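Local coordinates for germination protein YpeB (Bacillus megaterium QM B1551, PDB 5BOI) that takes part in the germination of bacterial spores, this chain being its C-terminal, PepSY-containing part, which may have an inhibitory role, at residues A[149-152]-A[153-157]; A[175-178]-A[179-183]. All coordinates share one frame; numbering follows the deposited sequence.

Contact 1: A[149-152]-A[153-157]; sequences FSAK and DFLLK
Ala151 and Leu155 meet at the start of the short helix 152-156, where the chain leaves strand 146-150. Ala151 is the N-cap residue. Its carbonyl O accepts the backbone N of Leu155 at 2.9 Å, with an N-H...O angle of 157°. One residue on, Lys152 O takes Leu156 N at 3.1 Å in a more bent bond of 141°. The third carbonyl, Asp153 O, receives Lys157 N. Ahead of these bonds, a water bridges strand and helix. It accepts from Asp153 N at 2.8 Å and gives a weak bond to Ser150 O. The N-H of Asp153, in the first turn of the helix, is thus met by water.

The Leu155 side chain lies beside Ala151, with CG 3.3 Å from Ala151 O. Its CG sits anti to its own carbonyl carbon (chi1 -71°), which brings CD1 to 4.0 Å from Ala151 CB. Lys157 pairs with the carboxylate of Asp153, its NZ meeting OD1 at 3.1 Å in a salt bridge. The ammonium comes from well above the carboxylate plane. With an alanine in place of Asp153, the ammonium of Lys157 would probably lose this partner and its chain would be freer to swing. Phe149 stacks edge-to-face with Phe22 and Phe101, and Ala151 also touches Phe101.

The arrangement is a strand-to-helix junction: an N-cap residue, the first i to i+4 backbone bonds and an i to i+4 salt bridge, within the region assigned to the first two PepSY domains.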
loop_
_atom_site.group_PDB
_atom_site.type_symbol
_atom_site.label_atom_id
_atom_site.label_comp_id
_atom_site.label_asym_id
_atom_site.label_seq_id
_atom_site.Cartn_x
_atom_site.Cartn_y
_atom_site.Cartn_z
ATOM N N PHE A 149 1.984 -7.634 4.196
ATOM C CA PHE A 149 1.351 -7.166 2.952
ATOM C C PHE A 149 -0.151 -7.013 3.160
ATOM O O PHE A 149 -0.787 -7.859 3.784
ATOM C CB PHE A 149 1.651 -8.145 1.803
ATOM C CG PHE A 149 0.937 -7.833 0.509
ATOM C CD1 PHE A 149 1.475 -6.927 -0.397
ATOM C CD2 PHE A 149 -0.248 -8.482 0.175
ATOM C CE1 PHE A 149 0.832 -6.647 -1.596
ATOM C CE2 PHE A 149 -0.896 -8.204 -1.027
ATOM C CZ PHE A 149 -0.350 -7.290 -1.912
ATOM N N SER A 150 -0.731 -5.929 2.647
ATOM C CA SER A 150 -2.171 -5.811 2.673
ATOM C C SER A 150 -2.653 -5.067 1.447
ATOM O O SER A 150 -2.299 -3.910 1.255
ATOM C CB SER A 150 -2.647 -5.088 3.918
ATOM O OG SER A 150 -4.033 -4.801 3.798
ATOM N N ALA A 151 -3.443 -5.736 0.622
ATOM C CA ALA A 151 -4.043 -5.061 -0.528
ATOM C C ALA A 151 -5.545 -4.913 -0.338
ATOM O O ALA A 151 -6.297 -4.823 -1.314
ATOM C CB ALA A 151 -3.743 -5.819 -1.813
ATOM N N LYS A 152 -5.986 -4.890 0.913
ATOM C CA LYS A 152 -7.417 -4.875 1.190
ATOM C C LYS A 152 -8.064 -3.595 0.654
ATOM O O LYS A 152 -9.097 -3.654 -0.015
ATOM C CB LYS A 152 -7.670 -5.030 2.692
ATOM C CG LYS A 152 -7.360 -6.437 3.211
ATOM C CD LYS A 152 -7.523 -6.548 4.724
ATOM C CE LYS A 152 -8.968 -6.784 5.109
ATOM N NZ LYS A 152 -9.098 -7.377 6.472
ATOM N N ASP A 153 -7.435 -2.448 0.915
ATOM C CA ASP A 153 -7.957 -1.169 0.435
ATOM C C ASP A 153 -7.971 -1.117 -1.092
ATOM O O ASP A 153 -8.971 -0.753 -1.700
ATOM C CB ASP A 153 -7.129 -0.007 0.989
ATOM C CG ASP A 153 -7.321 0.188 2.483
ATOM O OD1 ASP A 153 -8.416 -0.140 2.983
ATOM O OD2 ASP A 153 -6.387 0.677 3.155
ATOM N N PHE A 154 -6.857 -1.503 -1.700
ATOM C CA PHE A 154 -6.704 -1.469 -3.149
ATOM C C PHE A 154 -7.708 -2.360 -3.861
ATOM O O PHE A 154 -8.310 -1.954 -4.853
ATOM C CB PHE A 154 -5.288 -1.892 -3.533
ATOM C CG PHE A 154 -5.026 -1.897 -5.013
ATOM C CD1 PHE A 154 -5.039 -0.722 -5.735
ATOM C CD2 PHE A 154 -4.713 -3.079 -5.669
ATOM C CE1 PHE A 154 -4.783 -0.724 -7.099
ATOM C CE2 PHE A 154 -4.451 -3.088 -7.028
ATOM C CZ PHE A 154 -4.487 -1.909 -7.743
ATOM N N LEU A 155 -7.880 -3.578 -3.366
ATOM C CA LEU A 155 -8.696 -4.566 -4.070
ATOM C C LEU A 155 -10.189 -4.364 -3.848
ATOM O O LEU A 155 -10.995 -4.718 -4.704
ATOM C CB LEU A 155 -8.308 -5.988 -3.650
ATOM C CG LEU A 155 -6.953 -6.536 -4.113
ATOM C CD1 LEU A 155 -6.688 -7.897 -3.480
ATOM C CD2 LEU A 155 -6.891 -6.639 -5.625
ATOM N N LEU A 156 -10.561 -3.794 -2.707
ATOM C CA LEU A 156 -11.972 -3.695 -2.345
ATOM C C LEU A 156 -12.549 -2.283 -2.492
ATOM O O LEU A 156 -13.696 -2.127 -2.910
ATOM C CB LEU A 156 -12.176 -4.197 -0.915
ATOM C CG LEU A 156 -11.759 -5.650 -0.661
ATOM C CD1 LEU A 156 -11.810 -5.978 0.826
ATOM C CD2 LEU A 156 -12.624 -6.617 -1.458
ATOM N N LYS A 157 -11.768 -1.261 -2.149
ATOM C CA LYS A 157 -12.220 0.123 -2.306
ATOM C C LYS A 157 -12.107 0.584 -3.752
ATOM O O LYS A 157 -12.627 1.642 -4.115
ATOM C CB LYS A 157 -11.424 1.077 -1.411
ATOM C CG LYS A 157 -11.836 1.048 0.048
ATOM C CD LYS A 157 -10.894 1.871 0.926
ATOM C CE LYS A 157 -11.288 1.735 2.397
ATOM N NZ LYS A 157 -10.269 2.276 3.348
HETATM O O HOH W 1 -4.883 -2.150 2.005
#

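Contact 2: A[175-178]-A[179-183]; sequences TKLN and SNVKV
A type I beta turn, Asn178 to Val181, leads the chain from the loop after helix 170-175 into strand 182-192. Its bond joins Val181 N to Asn178 O at 3.1 Å. The N-H points almost straight at the oxygen (167°), but the donor stands above the carbonyl plane, 49° out of it. Val181 CG2 packs against the same oxygen at 3.3 Å.

On the outer part of the turn, Asn180 folds its amide back over Asn178. Its CG lies between its backbone N and carbonyl carbon (chi1 40°), which carries OD1 to 3.1 Å from Asn178 CB. Asn180 is poorly ordered, so this approach is tentative.

Beside the turn, residues flanking it make an apolar contact: Leu177 CD1 reaches Val183 CG2 at 3.6 Å, and the two side chains cross at about a right angle. The same Leu177 CD1 lies 4.3 Å from Val181 CG1. Phe204 touches both Leu177 and Val183. Ile215 touches Leu177 and Val181.

This is a beta turn at a helix-to-strand connection, with apolar residues at its end and on its flanks packed on strands 198-208 and 211-218, in the C-terminal PepSY family region.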
loop_
_atom_site.group_PDB
_atom_site.type_symbol
_atom_site.label_atom_id
_atom_site.label_comp_id
_atom_site.label_asym_id
_atom_site.label_seq_id
_atom_site.Cartn_x
_atom_site.Cartn_y
_atom_site.Cartn_z
ATOM N N THR A 175 -0.812 29.206 -4.935
ATOM C CA THR A 175 -0.800 30.455 -4.174
ATOM C C THR A 175 -1.520 30.277 -2.842
ATOM O O THR A 175 -1.402 31.110 -1.940
ATOM C CB THR A 175 -1.457 31.608 -4.947
ATOM O OG1 THR A 175 -2.856 31.344 -5.103
ATOM C CG2 THR A 175 -0.815 31.766 -6.317
ATOM N N LYS A 176 -2.256 29.179 -2.720
ATOM C CA LYS A 176 -3.015 28.898 -1.509
ATOM C C LYS A 176 -2.116 28.334 -0.418
ATOM O O LYS A 176 -2.492 28.309 0.751
ATOM C CB LYS A 176 -4.161 27.933 -1.824
ATOM C CG LYS A 176 -5.099 28.445 -2.919
ATOM C CD LYS A 176 -5.466 29.910 -2.701
ATOM C CE LYS A 176 -6.716 30.303 -3.476
ATOM N NZ LYS A 176 -6.817 31.775 -3.675
ATOM N N LEU A 177 -0.921 27.894 -0.805
ATOM C CA LEU A 177 0.063 27.393 0.149
ATOM C C LEU A 177 0.538 28.492 1.077
ATOM O O LEU A 177 0.343 29.675 0.807
ATOM C CB LEU A 177 1.270 26.792 -0.567
ATOM C CG LEU A 177 0.965 25.502 -1.315
ATOM C CD1 LEU A 177 2.186 25.025 -2.089
ATOM C CD2 LEU A 177 0.465 24.433 -0.352
ATOM N N ASN A 178 1.170 28.092 2.172
ATOM C CA ASN A 178 1.777 29.062 3.065
ATOM C C ASN A 178 3.077 29.560 2.452
ATOM O O ASN A 178 3.744 28.836 1.713
ATOM C CB ASN A 178 2.007 28.459 4.453
ATOM C CG ASN A 178 0.730 28.387 5.275
ATOM O OD1 ASN A 178 -0.267 29.028 4.945
ATOM N ND2 ASN A 178 0.757 27.610 6.355
ATOM N N SER A 179 3.422 30.804 2.756
ATOM C CA SER A 179 4.543 31.485 2.120
ATOM C C SER A 179 5.878 30.771 2.331
ATOM O O SER A 179 6.799 30.905 1.528
ATOM C CB SER A 179 4.632 32.919 2.646
ATOM O OG SER A 179 3.351 33.522 2.701
ATOM N N ASN A 180 5.982 30.009 3.414
ATOM C CA ASN A 180 7.245 29.370 3.772
ATOM C C ASN A 180 7.484 28.024 3.088
ATOM O O ASN A 180 8.567 27.450 3.204
ATOM C CB ASN A 180 7.327 29.201 5.293
ATOM C CG ASN A 180 6.002 28.795 5.908
ATOM O OD1 ASN A 180 4.953 28.905 5.273
ATOM N ND2 ASN A 180 6.039 28.334 7.152
ATOM N N VAL A 181 6.486 27.528 2.363
ATOM C CA VAL A 181 6.602 26.231 1.702
ATOM C C VAL A 181 7.493 26.288 0.464
ATOM O O VAL A 181 7.307 27.132 -0.407
ATOM C CB VAL A 181 5.222 25.684 1.295
ATOM C CG1 VAL A 181 5.359 24.293 0.682
ATOM C CG2 VAL A 181 4.293 25.640 2.497
ATOM N N LYS A 182 8.462 25.384 0.379
ATOM C CA LYS A 182 9.295 25.285 -0.814
ATOM C C LYS A 182 8.888 24.064 -1.635
ATOM O O LYS A 182 9.300 22.942 -1.339
ATOM C CB LYS A 182 10.779 25.212 -0.442
ATOM C CG LYS A 182 11.240 26.314 0.503
ATOM C CD LYS A 182 10.827 27.686 -0.009
ATOM C CE LYS A 182 11.181 28.783 0.983
ATOM N NZ LYS A 182 12.653 28.963 1.099
ATOM N N VAL A 183 8.081 24.284 -2.670
ATOM C CA VAL A 183 7.505 23.173 -3.424
ATOM C C VAL A 183 8.556 22.432 -4.221
ATOM O O VAL A 183 9.421 23.045 -4.849
ATOM C CB VAL A 183 6.402 23.657 -4.386
ATOM C CG1 VAL A 183 5.780 22.484 -5.119
ATOM C CG2 VAL A 183 5.346 24.425 -3.617
#

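Contact 1 comes first along the chain and closes before contact 2 opens. Their centres lie about 33 Å apart, and their nearest atoms are about 25 Å apart, so they do not touch. The centre of 149-157 is about 8 Å from the centre of the chain, that of 175-183 about 28 Å. The two belong to different family regions, PepSY1 and PepSY2 and then the C-terminal PepSY region. Both reach the same network of paired strands: 146-150 pairs with 69-74 and 134-140, and 182-192 with 129-130 and 198-208. They mark opposite changes of structure, strand to helix in contact 1 and helix to strand in contact 2. Together they lie along the path from one PepSY region to the next.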